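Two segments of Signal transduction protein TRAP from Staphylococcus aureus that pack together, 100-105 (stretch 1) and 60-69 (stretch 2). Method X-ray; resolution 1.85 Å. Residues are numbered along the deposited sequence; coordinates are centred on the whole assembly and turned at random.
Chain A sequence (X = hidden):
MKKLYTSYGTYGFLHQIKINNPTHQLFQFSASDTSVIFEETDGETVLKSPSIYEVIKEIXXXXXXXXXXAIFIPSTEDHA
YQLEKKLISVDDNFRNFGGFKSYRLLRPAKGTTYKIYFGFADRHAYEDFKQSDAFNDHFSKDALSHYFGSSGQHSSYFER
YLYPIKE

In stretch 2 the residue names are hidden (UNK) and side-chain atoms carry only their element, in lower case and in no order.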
ATOM      1  N   PHE A 100       4.950   5.523 -13.184  1.00 16.94           N
ATOM      2  CA  PHE A 100       3.849   4.934 -12.434  1.00 16.47           C
ATOM      3  C   PHE A 100       3.662   3.448 -12.811  1.00 18.26           C
ATOM      4  O   PHE A 100       3.628   3.120 -14.005  1.00 18.33           O
ATOM      5  CB  PHE A 100       2.529   5.650 -12.722  1.00 15.63           C
ATOM      6  CG  PHE A 100       1.349   4.948 -12.106  1.00 15.06           C
ATOM      7  CD1 PHE A 100       0.980   5.237 -10.836  1.00 14.75           C
ATOM      8  CD2 PHE A 100       0.617   3.989 -12.835  1.00 16.75           C
ATOM      9  CE1 PHE A 100      -0.108   4.606 -10.196  1.00 14.21           C
ATOM     10  CE2 PHE A 100      -0.482   3.383 -12.237  1.00 15.95           C
ATOM     11  CZ  PHE A 100      -0.835   3.676 -10.935  1.00 16.31           C
ATOM     12  N   LYS A 101       3.446   2.592 -11.817  1.00 15.68           N
ATOM     13  CA  LYS A 101       3.212   1.152 -12.080  1.00 17.70           C
ATOM     14  C   LYS A 101       1.852   0.679 -11.534  1.00 17.60           C
ATOM     15  O   LYS A 101       1.108  -0.029 -12.216  1.00 18.68           O
ATOM     16  CB  LYS A 101       4.367   0.303 -11.482  1.00 16.54           C
ATOM     17  CG  LYS A 101       5.762   0.600 -12.093  1.00 18.10           C
ATOM     18  CD  LYS A 101       5.760   0.399 -13.648  1.00 19.74           C
ATOM     19  CE  LYS A 101       7.055   0.922 -14.268  1.00 24.11           C
ATOM     20  NZ  LYS A 101       7.419   0.294 -15.585  1.00 23.63           N
ATOM     21  N   SER A 102       1.568   0.987 -10.277  1.00 17.03           N
ATOM     22  CA  SER A 102       0.355   0.507  -9.636  1.00 17.78           C
ATOM     23  C   SER A 102      -0.192   1.382  -8.538  1.00 15.81           C
ATOM     24  O   SER A 102       0.503   2.221  -7.893  1.00 15.60           O
ATOM     25  CB  SER A 102       0.607  -0.964  -9.129  1.00 17.12           C
ATOM     26  OG  SER A 102       1.615  -0.906  -8.114  1.00 17.45           O
ATOM     27  N   TYR A 103      -1.424   1.108  -8.175  1.00 16.45           N
ATOM     28  CA  TYR A 103      -2.112   1.828  -7.104  1.00 15.51           C
ATOM     29  C   TYR A 103      -3.084   0.854  -6.384  1.00 16.79           C
ATOM     30  O   TYR A 103      -3.754   0.021  -7.059  1.00 17.21           O
ATOM     31  CB  TYR A 103      -2.997   2.917  -7.726  1.00 17.08           C
ATOM     32  CG  TYR A 103      -3.878   3.650  -6.774  1.00 16.52           C
ATOM     33  CD1 TYR A 103      -3.332   4.426  -5.765  1.00 15.90           C
ATOM     34  CD2 TYR A 103      -5.256   3.577  -6.862  1.00 18.25           C
ATOM     35  CE1 TYR A 103      -4.116   5.187  -4.899  1.00 18.28           C
ATOM     36  CE2 TYR A 103      -6.041   4.290  -5.973  1.00 17.91           C
ATOM     37  CZ  TYR A 103      -5.479   5.110  -5.020  1.00 17.62           C
ATOM     38  OH  TYR A 103      -6.242   5.840  -4.147  1.00 19.29           O
ATOM     39  N   ARG A 104      -3.149   0.969  -5.071  1.00 15.20           N
ATOM     40  CA  ARG A 104      -4.139   0.303  -4.206  1.00 16.44           C
ATOM     41  C   ARG A 104      -4.656   1.210  -3.117  1.00 15.70           C
ATOM     42  O   ARG A 104      -3.868   1.799  -2.296  1.00 17.31           O
ATOM     43  CB  ARG A 104      -3.598  -0.995  -3.554  1.00 15.92           C
ATOM     44  CG  ARG A 104      -3.078  -2.141  -4.429  1.00 16.16           C
ATOM     45  CD  ARG A 104      -4.248  -2.774  -5.253  1.00 18.16           C
ATOM     46  NE  ARG A 104      -3.795  -3.964  -6.001  1.00 16.95           N
ATOM     47  CZ  ARG A 104      -3.245  -3.918  -7.211  1.00 18.87           C
ATOM     48  NH1 ARG A 104      -3.044  -2.748  -7.844  1.00 17.57           N
ATOM     49  NH2 ARG A 104      -2.909  -5.047  -7.827  1.00 19.04           N
ATOM     50  N   LEU A 105      -5.992   1.354  -3.085  1.00 15.00           N
ATOM     51  CA  LEU A 105      -6.691   1.939  -1.967  1.00 16.76           C
ATOM     52  C   LEU A 105      -7.281   0.847  -1.047  1.00 17.61           C
ATOM     53  O   LEU A 105      -8.031  -0.054  -1.519  1.00 19.21           O
ATOM     54  CB  LEU A 105      -7.770   2.923  -2.429  1.00 16.05           C
ATOM     55  CG  LEU A 105      -8.658   3.526  -1.363  1.00 16.49           C
ATOM     56  CD1 LEU A 105      -7.799   4.505  -0.530  1.00 16.90           C
ATOM     57  CD2 LEU A 105      -9.859   4.270  -2.032  1.00 19.39           C
ATOM     58  N   UNK A  60      -3.259  -1.702 -12.092  1.00 21.23           N
ATOM     59  CA  UNK A  60      -1.919  -2.315 -12.310  1.00 22.26           C
ATOM     60  C   UNK A  60      -1.594  -3.558 -11.456  1.00 21.57           C
ATOM     61  O   UNK A  60      -2.297  -3.883 -10.470  1.00 22.48           O
ATOM     62  N   UNK A  61      -0.534  -4.248 -11.818  1.00 23.43           N
ATOM     63  CA  UNK A  61      -0.147  -5.473 -11.114  1.00 26.57           C
ATOM     64  C   UNK A  61       1.055  -5.246 -10.222  1.00 22.16           C
ATOM     65  O   UNK A  61       1.900  -4.395 -10.516  1.00 22.32           O
ATOM     66  o   UNK A  61      -1.723  -8.964 -12.430  1.00 54.87           O
ATOM     67  c   UNK A  61      -0.969  -6.810 -13.106  1.00 39.99           C
ATOM     68  c   UNK A  61       0.159  -6.600 -12.109  1.00 30.12           C
ATOM     69  c   UNK A  61      -2.032  -7.753 -12.573  1.00 48.02           C
ATOM     70  o   UNK A  61      -3.173  -7.296 -12.318  1.00 49.57           O
ATOM     71  N   UNK A  62       1.177  -6.051  -9.171  1.00 21.02           N
ATOM     72  CA  UNK A  62       2.395  -5.999  -8.346  1.00 21.43           C
ATOM     73  C   UNK A  62       3.602  -6.629  -9.031  1.00 20.75           C
ATOM     74  O   UNK A  62       3.453  -7.526  -9.855  1.00 20.89           O
ATOM     75  c   UNK A  62      -0.759  -5.002  -4.478  1.00 19.72           C
ATOM     76  c   UNK A  62       0.227  -4.217  -5.058  1.00 20.74           C
ATOM     77  c   UNK A  62      -0.809  -6.374  -4.762  1.00 21.25           C
ATOM     78  c   UNK A  62       2.157  -6.773  -7.022  1.00 20.89           C
ATOM     79  c   UNK A  62       1.175  -4.818  -5.878  1.00 20.12           C
ATOM     80  c   UNK A  62       0.145  -6.977  -5.566  1.00 20.72           C
ATOM     81  c   UNK A  62       1.143  -6.176  -6.148  1.00 21.51           C
ATOM     82  N   UNK A  63       4.811  -6.195  -8.682  1.00 21.38           N
ATOM     83  CA  UNK A  63       6.006  -6.841  -9.131  1.00 22.17           C
ATOM     84  C   UNK A  63       7.088  -6.772  -8.024  1.00 23.98           C
ATOM     85  O   UNK A  63       7.275  -5.714  -7.374  1.00 21.76           O
ATOM     86  o   UNK A  63       7.860  -6.506 -10.658  1.00 22.28           O
ATOM     87  c   UNK A  63       6.559  -6.117 -10.358  1.00 22.23           C
ATOM     88  N   UNK A  64       7.808  -7.868  -7.798  1.00 22.88           N
ATOM     89  CA  UNK A  64       8.927  -7.793  -6.883  1.00 23.90           C
ATOM     90  C   UNK A  64      10.067  -6.819  -7.228  1.00 25.32           C
ATOM     91  O   UNK A  64      10.920  -6.556  -6.375  1.00 24.12           O
ATOM     92  o   UNK A  64       9.096 -11.080  -3.537  1.00 30.78           O
ATOM     93  o   UNK A  64       9.638 -12.008  -5.506  1.00 44.83           O
ATOM     94  c   UNK A  64       8.562  -9.881  -5.536  1.00 31.28           C
ATOM     95  c   UNK A  64       9.469  -9.197  -6.556  1.00 29.81           C
ATOM     96  c   UNK A  64       9.174 -11.061  -4.800  1.00 38.37           C
ATOM     97  N   UNK A  65      10.103  -6.270  -8.447  1.00 26.02           N
ATOM     98  CA  UNK A  65      11.184  -5.345  -8.846  1.00 28.49           C
ATOM     99  C   UNK A  65      10.789  -3.884  -8.776  1.00 24.92           C
ATOM    100  O   UNK A  65      11.561  -3.024  -9.161  1.00 21.52           O
ATOM    101  c   UNK A  65      12.912  -9.069 -10.180  1.00 49.66           C
ATOM    102  c   UNK A  65      11.592  -7.968 -11.548  1.00 48.88           C
ATOM    103  n   UNK A  65      12.178  -9.170 -11.304  1.00 50.64           N
ATOM    104  c   UNK A  65      12.003  -7.093 -10.539  1.00 41.57           C
ATOM    105  n   UNK A  65      12.809  -7.803  -9.722  1.00 46.35           N
ATOM    106  c   UNK A  65      11.667  -5.635 -10.288  1.00 35.06           C
ATOM    107  N   UNK A  66       9.549  -3.613  -8.372  1.00 20.79           N
ATOM    108  CA  UNK A  66       9.082  -2.212  -8.209  1.00 19.14           C
ATOM    109  C   UNK A  66       9.377  -1.588  -6.836  1.00 17.53           C
ATOM    110  O   UNK A  66       9.521  -2.313  -5.799  1.00 17.13           O
ATOM    111  c   UNK A  66       7.156  -2.414  -9.961  1.00 19.06           C
ATOM    112  n   UNK A  66       6.036  -2.845 -11.827  1.00 22.45           N
ATOM    113  c   UNK A  66       5.897  -2.590 -10.498  1.00 19.70           C
ATOM    114  n   UNK A  66       8.042  -2.649 -10.975  1.00 21.78           N
ATOM    115  c   UNK A  66       7.579  -2.088  -8.505  1.00 18.71           C
ATOM    116  c   UNK A  66       7.351  -2.874 -12.137  1.00 21.10           C
ATOM    117  N   UNK A  67       9.396  -0.261  -6.770  1.00 16.32           N
ATOM    118  CA  UNK A  67       9.467   0.468  -5.475  1.00 15.28           C
ATOM    119  C   UNK A  67       8.018   0.725  -5.068  1.00 14.83           C
ATOM    120  O   UNK A  67       7.177   1.028  -5.906  1.00 15.51           O
ATOM    121  c   UNK A  67      10.013   2.767  -4.532  1.00 16.25           C
ATOM    122  c   UNK A  67       8.851   4.545  -3.318  1.00 15.23           C
ATOM    123  c   UNK A  67      11.016   2.751  -3.546  1.00 17.25           C
ATOM    124  c   UNK A  67       8.944   3.693  -4.423  1.00 15.56           C
ATOM    125  c   UNK A  67       9.853   4.505  -2.346  1.00 16.50           C
ATOM    126  c   UNK A  67      10.937   3.621  -2.465  1.00 16.87           C
ATOM    127  c   UNK A  67      10.125   1.819  -5.695  1.00 15.74           C
ATOM    128  N   UNK A  68       7.715   0.575  -3.798  1.00 15.12           N
ATOM    129  CA  UNK A  68       6.377   0.932  -3.294  1.00 14.12           C
ATOM    130  C   UNK A  68       6.482   1.940  -2.160  1.00 15.52           C
ATOM    131  O   UNK A  68       7.422   1.848  -1.335  1.00 16.45           O
ATOM    132  c   UNK A  68       5.649  -0.314  -2.787  1.00 14.69           C
ATOM    133  c   UNK A  68       4.745  -2.962  -6.053  1.00 17.63           C
ATOM    134  c   UNK A  68       4.116  -1.141  -4.568  1.00 14.35           C
ATOM    135  c   UNK A  68       3.804  -1.955  -5.641  1.00 15.69           C
ATOM    136  c   UNK A  68       5.968  -3.054  -5.437  1.00 15.93           C
ATOM    137  o   UNK A  68       4.430  -3.727  -7.168  1.00 17.32           O
ATOM    138  c   UNK A  68       6.234  -2.235  -4.337  1.00 15.33           C
ATOM    139  c   UNK A  68       5.322  -1.250  -3.909  1.00 14.47           C
ATOM    140  N   UNK A  69       5.550   2.874  -2.107  1.00 13.56           N
ATOM    141  CA  UNK A  69       5.280   3.607  -0.890  1.00 13.72           C
ATOM    142  C   UNK A  69       3.915   3.211  -0.289  1.00 13.06           C
ATOM    143  O   UNK A  69       2.912   3.279  -1.005  1.00 14.15           O
ATOM    144  s   UNK A  69       5.156   6.103   0.404  1.00 17.04           S
ATOM    145  c   UNK A  69       5.289   5.124  -1.145  1.00 14.01           C
TER

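Position 60 has no side-chain atoms. Its bare CA sits 3.8 Å from Lys101 O, and its carbonyl oxygen meets the edge of the Arg104 guanidinium. A CB built here would lie 2.3 Å from Lys101 O, a clash, and the phi of 80° favours glycine: this is Gly60.

Position 61 carries three carbons, the third bearing two oxygens: a carboxylate on a two-carbon arm. Its CA-to-CB bond points away from stretch 1, and contact is left largely to the backbone, whose O lies 3.9 Å from Ser102 CB. This is Glu61, its side chain exposed, as suits a charged group.

At position 62 one carbon leads to a six-carbon ring without a polar atom. Although CB points away, the ring comes back toward stretch 1 and lays a face against Arg104. This is Phe62, with Arg104 NE 3.6 Å from Phe62 CZ.

Position 63 has one carbon and one oxygen, without a second branch, and touches nothing on stretch 1: Ser63. It opens a type I turn that ends at position 66, and Ser63 OG accepts a hydrogen bond from the backbone N of position 65 at 3.2 Å.

Position 64 again shows three carbons ending in two oxygens, out of reach of stretch 1. It is Glu64, its carboxylate oxygens hydrogen-bonded elsewhere in the structure.

Position 65 has one carbon and a five-membered ring of three carbons and two nitrogens, also out of reach: His65. An exposed turn position tolerates its polar imidazole.

Position 66 repeats that pattern, but here CB points toward stretch 1. The flat ring receives the aliphatic part of Lys101 over one face, Lys101 CG lying 3.6 Å from the ring centroid in a CH-pi contact: His66.

Position 67, one carbon and a six-carbon ring, makes no contact with stretch 1. It is Phe67, its apolar ring suited to a buried strand position.

Position 68 adds an oxygen to such a ring, whose edge meets Ser102: Tyr68. Ser102 OG is 3.5 Å from Tyr68 CE2, while Tyr68 OH accepts a 2.9 Å hydrogen bond from Ser63 N, tying the turn to the strand.

Position 69, one carbon and one sulfur, is out of reach: Cys69, whose small, weakly polar thiol suits a buried strand position.

The contact is anchored by Arg104, whose NH1 and NH2 each donate a 3.0 Å hydrogen bond to Gly60 O while Arg104 CZ lies 4.3 Å from the centroid of the Phe62 ring in a cation-pi interaction. Lys101 on His66 and Ser102 beside Tyr68 complete the packing.

Stretch 2 60-69: GEFSEHHFYC
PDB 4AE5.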